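Local atomic coordinates of probable ATP-dependent kinase TDA10 (Saccharomyces cerevisiae, PDB entry 1ODF), a protein that probably acts as an ATP-dependent kinase of still unknown substrate specificity, closely resembling bacterial pantothenate kinase in structure. Residues C30-F35 with K203-V208; G66-D71 with T145-K150; H102-L107 with F190-L195; Q108-T113 with V126-Y131; G164-L169 with L196-E201. All blocks are in the same frame, centred on the assembly; numbering follows the deposited sequence.

Contact 1 of 5, residues C30-F35 with K203-V208; sequences CPLFIF and KSLGIV
F33 and F35 hydrogen-bond to K203, L205 and I207, as parallel strands do, joining strands 32-37 and 204-211 inside the main sheet of this P-loop kinase fold. F33 N donates to K203 O in an almost straight bond of 2.8 Å, and F33 O takes L205 N at 3.0 Å. Two residues on, F35 N reaches L205 O at 3.1 Å while F35 O accepts from I207 N at 2.8 Å. The intervening I34 turns its backbone to F156 and L158 of strand 155-160 instead. On the face shared with F33 and F35, S204 carries OG between its backbone N and carbonyl carbon (chi1 59°), which sets the hydroxyl 3.8 Å from F35 CE1; L111 of helix 104-114 packs on F33 there. The other face is aliphatic: L32 CD1 meets L205 CD1 at 4.3 Å, with L32 against W23 and L205 against L16 of helix 8-24. Where the pairing begins, a water accepts from K203 N at 2.6 Å and lies 2.7 Å from P31 O.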
# COMPACT_ATOMS: atom_id res chain seq x y z
N CYS A 30 14.01 -5.47 -17.12
CA CYS A 30 13.53 -4.45 -16.19
C CYS A 30 12.76 -5.14 -15.06
O CYS A 30 12.32 -6.28 -15.20
CB CYS A 30 12.63 -3.45 -16.91
SG CYS A 30 11.08 -4.15 -17.55
N PRO A 31 12.60 -4.47 -13.92
CA PRO A 31 11.86 -5.10 -12.82
C PRO A 31 10.37 -5.30 -13.15
O PRO A 31 9.80 -4.61 -14.00
CB PRO A 31 12.03 -4.11 -11.66
CG PRO A 31 13.21 -3.27 -12.06
CD PRO A 31 13.04 -3.12 -13.54
N LEU A 32 9.76 -6.27 -12.49
CA LEU A 32 8.34 -6.52 -12.64
C LEU A 32 7.83 -6.15 -11.26
O LEU A 32 8.29 -6.70 -10.25
CB LEU A 32 8.05 -8.00 -12.89
CG LEU A 32 6.64 -8.48 -13.27
CD1 LEU A 32 6.23 -9.62 -12.37
CD2 LEU A 32 5.62 -7.38 -13.19
N PHE A 33 6.92 -5.19 -11.18
CA PHE A 33 6.36 -4.81 -9.89
C PHE A 33 5.08 -5.57 -9.59
O PHE A 33 4.34 -5.97 -10.50
CB PHE A 33 6.09 -3.30 -9.83
CG PHE A 33 7.31 -2.49 -9.56
CD1 PHE A 33 8.37 -2.45 -10.47
CD2 PHE A 33 7.44 -1.78 -8.36
CE1 PHE A 33 9.54 -1.74 -10.20
CE2 PHE A 33 8.60 -1.06 -8.08
CZ PHE A 33 9.66 -1.04 -8.99
N ILE A 34 4.84 -5.81 -8.31
CA ILE A 34 3.63 -6.48 -7.87
C ILE A 34 3.06 -5.64 -6.72
O ILE A 34 3.64 -5.56 -5.63
CB ILE A 34 3.90 -7.91 -7.40
CG1 ILE A 34 4.47 -8.73 -8.57
CG2 ILE A 34 2.60 -8.56 -6.92
CD1 ILE A 34 4.76 -10.16 -8.22
N PHE A 35 1.93 -5.00 -7.00
CA PHE A 35 1.26 -4.14 -6.04
C PHE A 35 0.10 -4.82 -5.33
O PHE A 35 -0.74 -5.48 -5.97
CB PHE A 35 0.70 -2.89 -6.74
CG PHE A 35 1.75 -2.00 -7.34
CD1 PHE A 35 1.63 -1.57 -8.66
CD2 PHE A 35 2.84 -1.56 -6.59
CE1 PHE A 35 2.58 -0.71 -9.23
CE2 PHE A 35 3.80 -0.70 -7.14
CZ PHE A 35 3.66 -0.27 -8.46
N LYS A 203 6.18 -1.68 -15.01
CA LYS A 203 5.38 -2.81 -15.48
C LYS A 203 5.00 -3.63 -14.26
O LYS A 203 5.87 -3.99 -13.46
CB LYS A 203 6.18 -3.63 -16.50
CG LYS A 203 6.30 -2.90 -17.82
CD LYS A 203 4.91 -2.56 -18.35
CE LYS A 203 4.95 -1.50 -19.43
NZ LYS A 203 3.56 -1.14 -19.88
N SER A 204 3.71 -3.94 -14.15
CA SER A 204 3.22 -4.60 -12.95
C SER A 204 1.96 -5.45 -13.03
O SER A 204 1.17 -5.37 -13.98
CB SER A 204 2.96 -3.53 -11.91
OG SER A 204 1.99 -2.63 -12.44
N LEU A 205 1.79 -6.24 -11.98
CA LEU A 205 0.63 -7.08 -11.78
C LEU A 205 0.00 -6.51 -10.51
O LEU A 205 0.72 -6.12 -9.58
CB LEU A 205 1.04 -8.54 -11.57
CG LEU A 205 1.66 -9.20 -12.79
CD1 LEU A 205 2.09 -10.60 -12.44
CD2 LEU A 205 0.63 -9.20 -13.93
N GLY A 206 -1.32 -6.44 -10.47
CA GLY A 206 -1.97 -5.89 -9.31
C GLY A 206 -2.91 -6.84 -8.60
O GLY A 206 -3.59 -7.64 -9.24
N ILE A 207 -2.91 -6.76 -7.28
CA ILE A 207 -3.78 -7.58 -6.44
C ILE A 207 -4.62 -6.59 -5.65
O ILE A 207 -4.12 -5.85 -4.80
CB ILE A 207 -2.99 -8.42 -5.42
CG1 ILE A 207 -1.79 -9.11 -6.10
CG2 ILE A 207 -3.95 -9.42 -4.75
CD1 ILE A 207 -2.16 -10.14 -7.12
N VAL A 208 -5.92 -6.56 -5.95
CA VAL A 208 -6.82 -5.64 -5.29
C VAL A 208 -7.84 -6.33 -4.42
O VAL A 208 -8.52 -7.26 -4.85
CB VAL A 208 -7.56 -4.76 -6.33
CG1 VAL A 208 -8.60 -3.87 -5.62
CG2 VAL A 208 -6.55 -3.90 -7.09
O HOH W 1 8.64 -2.28 -14.60

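Contact 2 of 5, residues G66-D71 with T145-K150; sequences GYASID and TGQKIK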
# COMPACT_ATOMS: atom_id res chain seq x y z
N GLY A 66 12.38 -8.45 -4.21
CA GLY A 66 12.34 -7.39 -3.22
C GLY A 66 10.94 -7.21 -2.65
O GLY A 66 9.93 -7.50 -3.31
N TYR A 67 10.86 -6.73 -1.41
CA TYR A 67 9.57 -6.50 -0.77
C TYR A 67 9.61 -5.26 0.10
O TYR A 67 10.62 -4.96 0.73
CB TYR A 67 9.19 -7.71 0.10
CG TYR A 67 7.91 -7.53 0.88
CD1 TYR A 67 7.86 -6.70 2.01
CD2 TYR A 67 6.73 -8.14 0.46
CE1 TYR A 67 6.66 -6.47 2.69
CE2 TYR A 67 5.53 -7.93 1.14
CZ TYR A 67 5.50 -7.10 2.25
OH TYR A 67 4.30 -6.90 2.91
N ALA A 68 8.49 -4.54 0.12
CA ALA A 68 8.39 -3.36 0.95
C ALA A 68 6.94 -2.95 1.16
O ALA A 68 6.09 -3.18 0.31
CB ALA A 68 9.17 -2.20 0.31
N SER A 69 6.68 -2.38 2.32
CA SER A 69 5.36 -1.84 2.64
C SER A 69 5.59 -0.36 2.38
O SER A 69 6.67 0.16 2.65
CB SER A 69 5.01 -2.05 4.11
OG SER A 69 4.09 -1.05 4.53
N ILE A 70 4.59 0.32 1.83
CA ILE A 70 4.77 1.74 1.59
C ILE A 70 5.12 2.46 2.91
O ILE A 70 5.83 3.47 2.90
CB ILE A 70 3.49 2.38 0.96
CG1 ILE A 70 3.74 3.86 0.65
CG2 ILE A 70 2.30 2.20 1.89
CD1 ILE A 70 4.79 4.10 -0.42
N ASP A 71 4.66 1.94 4.04
CA ASP A 71 4.95 2.58 5.32
C ASP A 71 6.42 2.48 5.74
O ASP A 71 6.86 3.18 6.65
CB ASP A 71 4.03 2.04 6.39
CG ASP A 71 2.61 2.55 6.22
OD1 ASP A 71 1.68 1.96 6.82
OD2 ASP A 71 2.41 3.55 5.49
N THR A 145 18.97 1.44 10.50
CA THR A 145 19.38 0.54 9.43
C THR A 145 18.17 -0.11 8.76
O THR A 145 17.31 -0.69 9.43
CB THR A 145 20.32 -0.56 9.97
OG1 THR A 145 19.66 -1.27 11.03
CG2 THR A 145 21.62 0.05 10.50
N GLY A 146 18.13 -0.00 7.44
CA GLY A 146 17.02 -0.57 6.69
C GLY A 146 17.31 -1.97 6.18
O GLY A 146 17.80 -2.82 6.92
N GLN A 147 17.00 -2.21 4.91
CA GLN A 147 17.21 -3.51 4.30
C GLN A 147 17.98 -3.33 3.00
O GLN A 147 17.98 -2.24 2.42
CB GLN A 147 15.87 -4.17 3.98
CG GLN A 147 15.13 -3.47 2.83
CD GLN A 147 14.02 -4.32 2.20
OE1 GLN A 147 14.23 -5.49 1.86
NE2 GLN A 147 12.84 -3.72 2.04
N LYS A 148 18.64 -4.39 2.55
CA LYS A 148 19.40 -4.33 1.30
C LYS A 148 18.89 -5.37 0.31
O LYS A 148 18.68 -6.53 0.66
CB LYS A 148 20.90 -4.53 1.56
CG LYS A 148 21.63 -3.24 1.86
CD LYS A 148 23.15 -3.40 1.76
CE LYS A 148 23.73 -4.18 2.92
NZ LYS A 148 25.22 -4.13 2.91
N ILE A 149 18.68 -4.94 -0.92
CA ILE A 149 18.19 -5.84 -1.96
C ILE A 149 19.22 -5.96 -3.08
O ILE A 149 19.81 -4.96 -3.48
CB ILE A 149 16.84 -5.34 -2.52
CG1 ILE A 149 15.82 -5.23 -1.38
CG2 ILE A 149 16.33 -6.31 -3.60
CD1 ILE A 149 14.48 -4.66 -1.78
N LYS A 150 19.43 -7.17 -3.57
CA LYS A 150 20.39 -7.41 -4.65
C LYS A 150 19.95 -6.84 -5.99
O LYS A 150 18.82 -7.05 -6.42
CB LYS A 150 20.66 -8.91 -4.82
CG LYS A 150 21.22 -9.62 -3.60
CD LYS A 150 21.44 -11.10 -3.87
CE LYS A 150 21.86 -11.86 -2.61
NZ LYS A 150 20.78 -11.88 -1.58
O HOH W 2 13.16 -7.49 0.41
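The flat carboxamide of Q147 meets Y67 in its own plane: Y67 O lies only 4° out of it, and NE2 donates to that oxygen over 2.9 Å in a nearly linear bond. The other amide atom, OE1, accepts from a water at 2.7 Å, and the same water takes the N-H of Y67, so both backbone polar groups of this residue are tied to one side chain. An alanine in place of Q147 would probably leave Y67 O without this donor and the water without one of its anchors. Beside the amide, I149 CD1 rests 3.8 Å from G66 CA, an approach made possible by the missing side chain. Y67 itself is turned toward helix 44-59, where its OH bonds S48 and its ring meets Y52. The two strands run roughly antiparallel, their local axes 8.1 Å apart at closest approach, with no backbone bonds between them: 65-69 is an outermost strand of the main sheet, beside 155-160, and 147-150 belongs to the small antiparallel sheet, beside 125-132.

Contact 3 of 5, residues H102-L107 with F190-L195; sequences HDMKLL and FFYSDL
M104 bends at chi2 (-46°) and again at chi3 (-69°), and the second bend lays CE over the ring of Y192. H102, with CG beside its backbone N and anti to the carbonyl carbon, comes to the same tyrosine at its rim. The methyl CE stands 3.8 Å above the centre of the Y192 ring, and SD covers the same face farther out, 3.7 Å from CZ, giving a Met-aromatic contact together with a CH-pi one. At the edge, H102 ND1 and Y192 OH share a hydrogen bond of 2.8 Å in which either may be the donor; the two ring planes are turned 89° apart. The arrangement seats the start of helix 104-114 against the last turns of helix 182-195, and D103 is the N-cap of the first of these: its OD2 accepts from L106 N at 3.2 Å, met from above the carboxylate plane, while OD1 forms a salt bridge with R142. The imidazole is gripped further by D71, which bonds NE2, and by Y74, stacked on it; Y192 OH also takes the N-H of G100. Away from the hydroxyl the packing is apolar. M104 CE touches F191 CB at 3.7 Å and L195 CD2 at 4.2 Å, and one helical turn on from M104, L107 CD2 meets L195 CD2 at 3.8 Å.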
# COMPACT_ATOMS: atom_id res chain seq x y z
N HIS A 102 4.84 10.35 3.79
CA HIS A 102 5.94 9.48 3.38
C HIS A 102 7.07 10.28 2.75
O HIS A 102 6.86 11.36 2.21
CB HIS A 102 5.46 8.41 2.39
CG HIS A 102 4.52 7.41 2.98
ND1 HIS A 102 3.15 7.60 3.00
CD2 HIS A 102 4.75 6.23 3.59
CE1 HIS A 102 2.58 6.57 3.60
NE2 HIS A 102 3.53 5.72 3.97
N ASP A 103 8.28 9.73 2.81
CA ASP A 103 9.46 10.38 2.26
C ASP A 103 9.57 10.08 0.76
O ASP A 103 10.16 9.08 0.36
CB ASP A 103 10.70 9.88 3.00
CG ASP A 103 11.93 10.71 2.69
OD1 ASP A 103 12.92 10.57 3.43
OD2 ASP A 103 11.90 11.49 1.71
N MET A 104 9.00 10.97 -0.06
CA MET A 104 9.00 10.79 -1.51
C MET A 104 10.37 10.91 -2.14
O MET A 104 10.69 10.20 -3.09
CB MET A 104 8.06 11.79 -2.17
CG MET A 104 6.65 11.79 -1.59
SD MET A 104 6.02 10.11 -1.38
CE MET A 104 5.81 9.61 -3.12
N LYS A 105 11.19 11.81 -1.61
CA LYS A 105 12.53 12.01 -2.16
C LYS A 105 13.30 10.71 -2.05
O LYS A 105 13.98 10.29 -3.00
CB LYS A 105 13.27 13.11 -1.40
CG LYS A 105 13.91 14.17 -2.31
CD LYS A 105 12.89 14.72 -3.31
CE LYS A 105 13.46 15.83 -4.18
NZ LYS A 105 13.75 17.08 -3.40
N LEU A 106 13.17 10.06 -0.90
CA LEU A 106 13.84 8.80 -0.65
C LEU A 106 13.29 7.71 -1.57
O LEU A 106 14.04 6.87 -2.06
CB LEU A 106 13.66 8.39 0.82
CG LEU A 106 14.76 7.53 1.46
CD1 LEU A 106 14.30 7.03 2.82
CD2 LEU A 106 15.09 6.35 0.56
N LEU A 107 11.98 7.72 -1.80
CA LEU A 107 11.36 6.71 -2.65
C LEU A 107 11.82 6.92 -4.09
O LEU A 107 12.11 5.96 -4.82
CB LEU A 107 9.84 6.82 -2.56
CG LEU A 107 9.04 5.75 -3.29
CD1 LEU A 107 9.42 4.37 -2.75
CD2 LEU A 107 7.55 6.00 -3.11
N PHE A 190 -0.64 12.67 -5.48
CA PHE A 190 -0.04 12.78 -6.80
C PHE A 190 1.35 12.17 -6.91
O PHE A 190 1.63 11.39 -7.83
CB PHE A 190 0.03 14.25 -7.23
CG PHE A 190 0.67 14.45 -8.58
CD1 PHE A 190 -0.00 14.07 -9.74
CD2 PHE A 190 1.96 14.95 -8.68
CE1 PHE A 190 0.62 14.17 -10.99
CE2 PHE A 190 2.59 15.05 -9.92
CZ PHE A 190 1.92 14.66 -11.07
N PHE A 191 2.22 12.50 -5.96
CA PHE A 191 3.60 12.01 -5.98
C PHE A 191 3.74 10.49 -6.01
O PHE A 191 4.70 9.97 -6.59
CB PHE A 191 4.39 12.57 -4.79
CG PHE A 191 4.64 14.05 -4.86
CD1 PHE A 191 3.61 14.96 -4.62
CD2 PHE A 191 5.92 14.55 -5.15
CE1 PHE A 191 3.84 16.34 -4.66
CE2 PHE A 191 6.17 15.93 -5.20
CZ PHE A 191 5.12 16.83 -4.95
N TYR A 192 2.81 9.77 -5.40
CA TYR A 192 2.87 8.32 -5.38
C TYR A 192 2.42 7.78 -6.72
O TYR A 192 3.10 6.96 -7.33
CB TYR A 192 1.95 7.74 -4.29
CG TYR A 192 2.21 8.25 -2.89
CD1 TYR A 192 1.79 9.53 -2.50
CD2 TYR A 192 2.83 7.44 -1.94
CE1 TYR A 192 1.98 9.98 -1.19
CE2 TYR A 192 3.02 7.88 -0.63
CZ TYR A 192 2.59 9.15 -0.26
OH TYR A 192 2.73 9.57 1.03
N SER A 193 1.26 8.25 -7.17
CA SER A 193 0.69 7.83 -8.45
C SER A 193 1.65 8.09 -9.60
O SER A 193 1.91 7.21 -10.42
CB SER A 193 -0.62 8.59 -8.69
OG SER A 193 -0.41 10.00 -8.62
N ASP A 194 2.19 9.30 -9.66
CA ASP A 194 3.12 9.70 -10.71
C ASP A 194 4.38 8.85 -10.74
O ASP A 194 4.88 8.47 -11.80
CB ASP A 194 3.52 11.17 -10.51
CG ASP A 194 4.33 11.72 -11.67
OD1 ASP A 194 3.75 11.85 -12.77
OD2 ASP A 194 5.53 12.01 -11.48
N LEU A 195 4.87 8.54 -9.55
CA LEU A 195 6.07 7.75 -9.37
C LEU A 195 5.86 6.24 -9.55
O LEU A 195 6.79 5.52 -9.96
CB LEU A 195 6.61 8.03 -7.98
CG LEU A 195 8.03 7.63 -7.61
CD1 LEU A 195 9.03 8.21 -8.61
CD2 LEU A 195 8.31 8.15 -6.19

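Contact 4 of 5, residues Q108-T113 with V126-Y131; sequences QEVLNT and VVLPKY
V110 and L128 meet at about a right angle, with V110 CG1 set 3.9 Å from L128 CG and the other methyl, CG2, resting 3.7 Å from V127 O. Farther along the helix T113 approaches V126 more obliquely, methyl against methyl: T113 CG2 and V126 CG2 are 3.6 Å apart. The threonine is oriented by its own helix, since chi1 of -61° places OG1 beside the backbone N, from where it donates to E109 O at 3.2 Å, and CG2 is thereby left facing the strand. An alanine at T113 would probably open a gap beside V126 CG2 and leave E109 O without its hydroxyl donor. The helix runs roughly antiparallel to the strand, with the local axes 8.8 Å apart and 152° between their directions; I149 of strand 147-150 adds to the apolar layer by touching V126 and L128. No hydrogen bond crosses between the two segments, so helix and strand are held by the fit of methyl groups and the burial of apolar surface.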
# COMPACT_ATOMS: atom_id res chain seq x y z
N GLN A 108 11.88 8.18 -4.48
CA GLN A 108 12.32 8.56 -5.81
C GLN A 108 13.73 7.99 -6.06
O GLN A 108 13.98 7.35 -7.08
CB GLN A 108 12.34 10.09 -5.91
CG GLN A 108 12.99 10.68 -7.17
CD GLN A 108 12.12 10.56 -8.40
OE1 GLN A 108 11.89 9.47 -8.91
NE2 GLN A 108 11.64 11.70 -8.89
N GLU A 109 14.63 8.20 -5.10
CA GLU A 109 16.00 7.71 -5.23
C GLU A 109 16.06 6.19 -5.38
O GLU A 109 16.76 5.68 -6.26
CB GLU A 109 16.82 8.14 -4.02
CG GLU A 109 16.95 9.64 -3.88
CD GLU A 109 17.40 10.08 -2.49
OE1 GLU A 109 17.39 11.30 -2.23
OE2 GLU A 109 17.77 9.20 -1.67
N VAL A 110 15.35 5.48 -4.52
CA VAL A 110 15.32 4.03 -4.56
C VAL A 110 14.86 3.53 -5.94
O VAL A 110 15.49 2.65 -6.54
CB VAL A 110 14.41 3.47 -3.44
CG1 VAL A 110 14.09 2.01 -3.68
CG2 VAL A 110 15.10 3.64 -2.09
N LEU A 111 13.78 4.11 -6.45
CA LEU A 111 13.27 3.73 -7.76
C LEU A 111 14.35 3.98 -8.80
O LEU A 111 14.59 3.14 -9.68
CB LEU A 111 12.01 4.54 -8.10
CG LEU A 111 10.64 3.88 -7.92
CD1 LEU A 111 10.76 2.53 -7.25
CD2 LEU A 111 9.75 4.80 -7.09
N ASN A 112 14.99 5.15 -8.70
CA ASN A 112 16.05 5.53 -9.63
C ASN A 112 17.13 4.47 -9.65
O ASN A 112 17.53 4.00 -10.71
CB ASN A 112 16.70 6.86 -9.22
CG ASN A 112 15.80 8.05 -9.48
OD1 ASN A 112 15.03 8.06 -10.44
ND2 ASN A 112 15.90 9.07 -8.63
N THR A 113 17.61 4.12 -8.47
CA THR A 113 18.65 3.11 -8.32
C THR A 113 18.21 1.77 -8.92
O THR A 113 18.98 1.12 -9.63
CB THR A 113 19.02 2.92 -6.84
OG1 THR A 113 19.53 4.15 -6.30
CG2 THR A 113 20.08 1.83 -6.68
N VAL A 126 20.76 -2.21 -3.19
CA VAL A 126 20.10 -0.92 -3.03
C VAL A 126 19.55 -0.98 -1.61
O VAL A 126 19.07 -2.03 -1.17
CB VAL A 126 18.93 -0.72 -4.03
CG1 VAL A 126 17.90 -1.84 -3.89
CG2 VAL A 126 18.27 0.63 -3.78
N VAL A 127 19.63 0.13 -0.90
CA VAL A 127 19.14 0.15 0.47
C VAL A 127 17.77 0.79 0.59
O VAL A 127 17.54 1.90 0.11
CB VAL A 127 20.12 0.88 1.41
CG1 VAL A 127 19.53 1.00 2.80
CG2 VAL A 127 21.44 0.11 1.47
N LEU A 128 16.85 0.06 1.22
CA LEU A 128 15.50 0.55 1.46
C LEU A 128 15.32 0.76 2.96
O LEU A 128 15.88 0.02 3.77
CB LEU A 128 14.46 -0.45 0.94
CG LEU A 128 14.19 -0.37 -0.57
CD1 LEU A 128 15.36 -0.95 -1.36
CD2 LEU A 128 12.90 -1.12 -0.88
N PRO A 129 14.54 1.78 3.34
CA PRO A 129 14.32 2.06 4.76
C PRO A 129 13.39 1.09 5.48
O PRO A 129 12.63 0.34 4.86
CB PRO A 129 13.74 3.47 4.74
CG PRO A 129 12.92 3.45 3.50
CD PRO A 129 13.84 2.76 2.50
N LYS A 130 13.48 1.12 6.80
CA LYS A 130 12.64 0.32 7.67
C LYS A 130 12.15 1.29 8.74
O LYS A 130 12.85 2.23 9.11
CB LYS A 130 13.43 -0.84 8.28
CG LYS A 130 13.51 -2.05 7.36
CD LYS A 130 12.11 -2.53 6.94
CE LYS A 130 12.17 -3.70 5.96
NZ LYS A 130 10.82 -4.08 5.41
N TYR A 131 10.93 1.08 9.22
CA TYR A 131 10.37 1.98 10.20
C TYR A 131 10.15 1.29 11.53
O TYR A 131 10.03 0.07 11.59
CB TYR A 131 9.04 2.54 9.66
CG TYR A 131 8.53 3.77 10.36
CD1 TYR A 131 9.10 5.02 10.12
CD2 TYR A 131 7.45 3.70 11.24
CE1 TYR A 131 8.60 6.17 10.74
CE2 TYR A 131 6.95 4.83 11.86
CZ TYR A 131 7.52 6.06 11.61
OH TYR A 131 7.00 7.19 12.20

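Contact 5 of 5, residues G164-L169 with L196-E201; sequences GFNPIL and LWRNPE
W197 NE1 divides its single N-H between two oxygens of the facing loop. The stronger bond goes to N166 OD1 at 2.8 Å, with an N-H...O angle of 130°; the one to F165 O, at 3.1 Å, is weak. N166 OD1 lies practically in the indole plane, whereas the indole nitrogen sits well above the plane of the asparagine carbonyl, with amide and ring planes 48° apart. The same OD1 is approached by the aliphatic part of R198, whose CG comes within 3.4 Å. G164 lies over the indole: its N is 3.0 Å above the ring plane, near the centre, and its CA makes a CH-pi contact 3.4 Å from the centroid of the five-membered ring. The glycine has positive phi, where a side chain would press on the preceding carbonyl oxygen. The W197 backbone is part of a type I turn closed by N199 N to L196 O at 3.0 Å. Farther out, Y192 and L163 touch the indole, and S193 packs on N166. The two loops precede and follow helix 182-195, so that the tryptophan ties the loop after strand 155-160 to the one before strand 204-211, within a beta-alpha-beta connection that passes over strand 32-37, consistent with a P-loop kinase fold.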
# COMPACT_ATOMS: atom_id res chain seq x y z
N GLY A 164 -2.69 2.69 -5.77
CA GLY A 164 -3.60 2.65 -6.90
C GLY A 164 -4.57 3.82 -6.93
O GLY A 164 -5.13 4.13 -7.99
N PHE A 165 -4.78 4.47 -5.78
CA PHE A 165 -5.68 5.62 -5.72
C PHE A 165 -5.08 6.73 -6.57
O PHE A 165 -3.87 6.94 -6.57
CB PHE A 165 -5.83 6.13 -4.28
CG PHE A 165 -6.55 5.18 -3.36
CD1 PHE A 165 -6.89 3.89 -3.77
CD2 PHE A 165 -6.84 5.56 -2.04
CE1 PHE A 165 -7.51 2.99 -2.89
CE2 PHE A 165 -7.45 4.67 -1.15
CZ PHE A 165 -7.79 3.38 -1.58
N ASN A 166 -5.93 7.45 -7.29
CA ASN A 166 -5.46 8.54 -8.13
C ASN A 166 -6.07 9.88 -7.75
O ASN A 166 -7.26 9.99 -7.45
CB ASN A 166 -5.73 8.24 -9.61
CG ASN A 166 -4.91 7.05 -10.13
OD1 ASN A 166 -3.70 7.00 -9.96
ND2 ASN A 166 -5.58 6.11 -10.76
N PRO A 167 -5.24 10.93 -7.76
CA PRO A 167 -5.69 12.28 -7.42
C PRO A 167 -6.78 12.83 -8.32
O PRO A 167 -6.84 12.51 -9.51
CB PRO A 167 -4.40 13.11 -7.50
CG PRO A 167 -3.57 12.36 -8.51
CD PRO A 167 -3.81 10.93 -8.10
N ILE A 168 -7.67 13.62 -7.72
CA ILE A 168 -8.73 14.27 -8.47
C ILE A 168 -7.98 15.35 -9.21
O ILE A 168 -7.22 16.11 -8.61
CB ILE A 168 -9.76 14.93 -7.54
CG1 ILE A 168 -10.33 13.88 -6.57
CG2 ILE A 168 -10.86 15.57 -8.37
CD1 ILE A 168 -10.94 12.67 -7.26
N LEU A 169 -8.15 15.43 -10.52
CA LEU A 169 -7.42 16.41 -11.31
C LEU A 169 -8.24 17.61 -11.76
O LEU A 169 -7.74 18.73 -11.78
CB LEU A 169 -6.81 15.74 -12.53
CG LEU A 169 -5.80 14.64 -12.17
CD1 LEU A 169 -5.29 13.98 -13.46
CD2 LEU A 169 -4.66 15.25 -11.36
N LEU A 196 4.64 5.76 -9.28
CA LEU A 196 4.37 4.33 -9.34
C LEU A 196 3.34 3.78 -10.34
O LEU A 196 3.70 3.49 -11.49
CB LEU A 196 4.00 3.84 -7.93
CG LEU A 196 5.07 4.12 -6.87
CD1 LEU A 196 4.50 3.96 -5.45
CD2 LEU A 196 6.25 3.19 -7.09
N TRP A 197 2.08 3.64 -9.92
CA TRP A 197 1.07 3.04 -10.81
C TRP A 197 0.65 3.84 -12.03
O TRP A 197 -0.08 3.33 -12.87
CB TRP A 197 -0.15 2.61 -10.00
CG TRP A 197 -0.73 3.67 -9.13
CD1 TRP A 197 -1.67 4.59 -9.47
CD2 TRP A 197 -0.39 3.93 -7.76
NE1 TRP A 197 -1.94 5.41 -8.40
CE2 TRP A 197 -1.16 5.03 -7.34
CE3 TRP A 197 0.50 3.34 -6.85
CZ2 TRP A 197 -1.08 5.56 -6.05
CZ3 TRP A 197 0.59 3.87 -5.56
CH2 TRP A 197 -0.20 4.97 -5.18
N ARG A 198 1.12 5.08 -12.15
CA ARG A 198 0.82 5.91 -13.31
C ARG A 198 2.15 6.18 -14.03
O ARG A 198 2.20 6.91 -15.01
CB ARG A 198 0.16 7.24 -12.91
CG ARG A 198 -1.21 7.08 -12.28
CD ARG A 198 -2.25 6.70 -13.30
NE ARG A 198 -2.76 7.87 -14.01
CZ ARG A 198 -3.13 7.86 -15.29
NH1 ARG A 198 -3.06 6.74 -16.00
NH2 ARG A 198 -3.58 8.98 -15.85
N ASN A 199 3.22 5.60 -13.51
CA ASN A 199 4.53 5.76 -14.12
C ASN A 199 4.61 4.76 -15.28
O ASN A 199 4.56 3.55 -15.08
CB ASN A 199 5.63 5.50 -13.08
CG ASN A 199 7.03 5.57 -13.66
OD1 ASN A 199 8.02 5.47 -12.94
ND2 ASN A 199 7.12 5.71 -14.97
N PRO A 200 4.75 5.27 -16.52
CA PRO A 200 4.83 4.50 -17.76
C PRO A 200 5.97 3.49 -17.84
O PRO A 200 5.88 2.51 -18.57
CB PRO A 200 4.98 5.58 -18.83
CG PRO A 200 5.81 6.59 -18.12
CD PRO A 200 5.12 6.68 -16.77
N GLU A 201 7.03 3.73 -17.09
CA GLU A 201 8.16 2.81 -17.08
C GLU A 201 7.92 1.62 -16.14
O GLU A 201 8.64 0.62 -16.19
CB GLU A 201 9.42 3.57 -16.68
CG GLU A 201 10.66 2.71 -16.59
CD GLU A 201 11.93 3.53 -16.55
OE1 GLU A 201 11.98 4.52 -15.79
OE2 GLU A 201 12.89 3.18 -17.28

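How the contacts relate
Contacts 1, 2 and 4 are mostly buried, whereas contacts 3 and 5 are partly open toward the surface. Backbone bonds within the main sheet carry contact 1; contact 2 bridges that sheet to the small antiparallel one through one side-chain amide, a water and an isoleucine methyl, and contact 4, without a hydrogen bond across it, sets a helix on the small sheet. Strands 147-150 and 125-132 are neighbours there, so contacts 2 and 4 have centres about 7 Å apart. Contacts 3 and 4 share helix 104-114, and L195 touches L111 between them. D71 to H102 couples contact 2 with contact 3, whose Y192 packs on W197 of contact 5. L111 and L196 each reach a phenylalanine of contact 1.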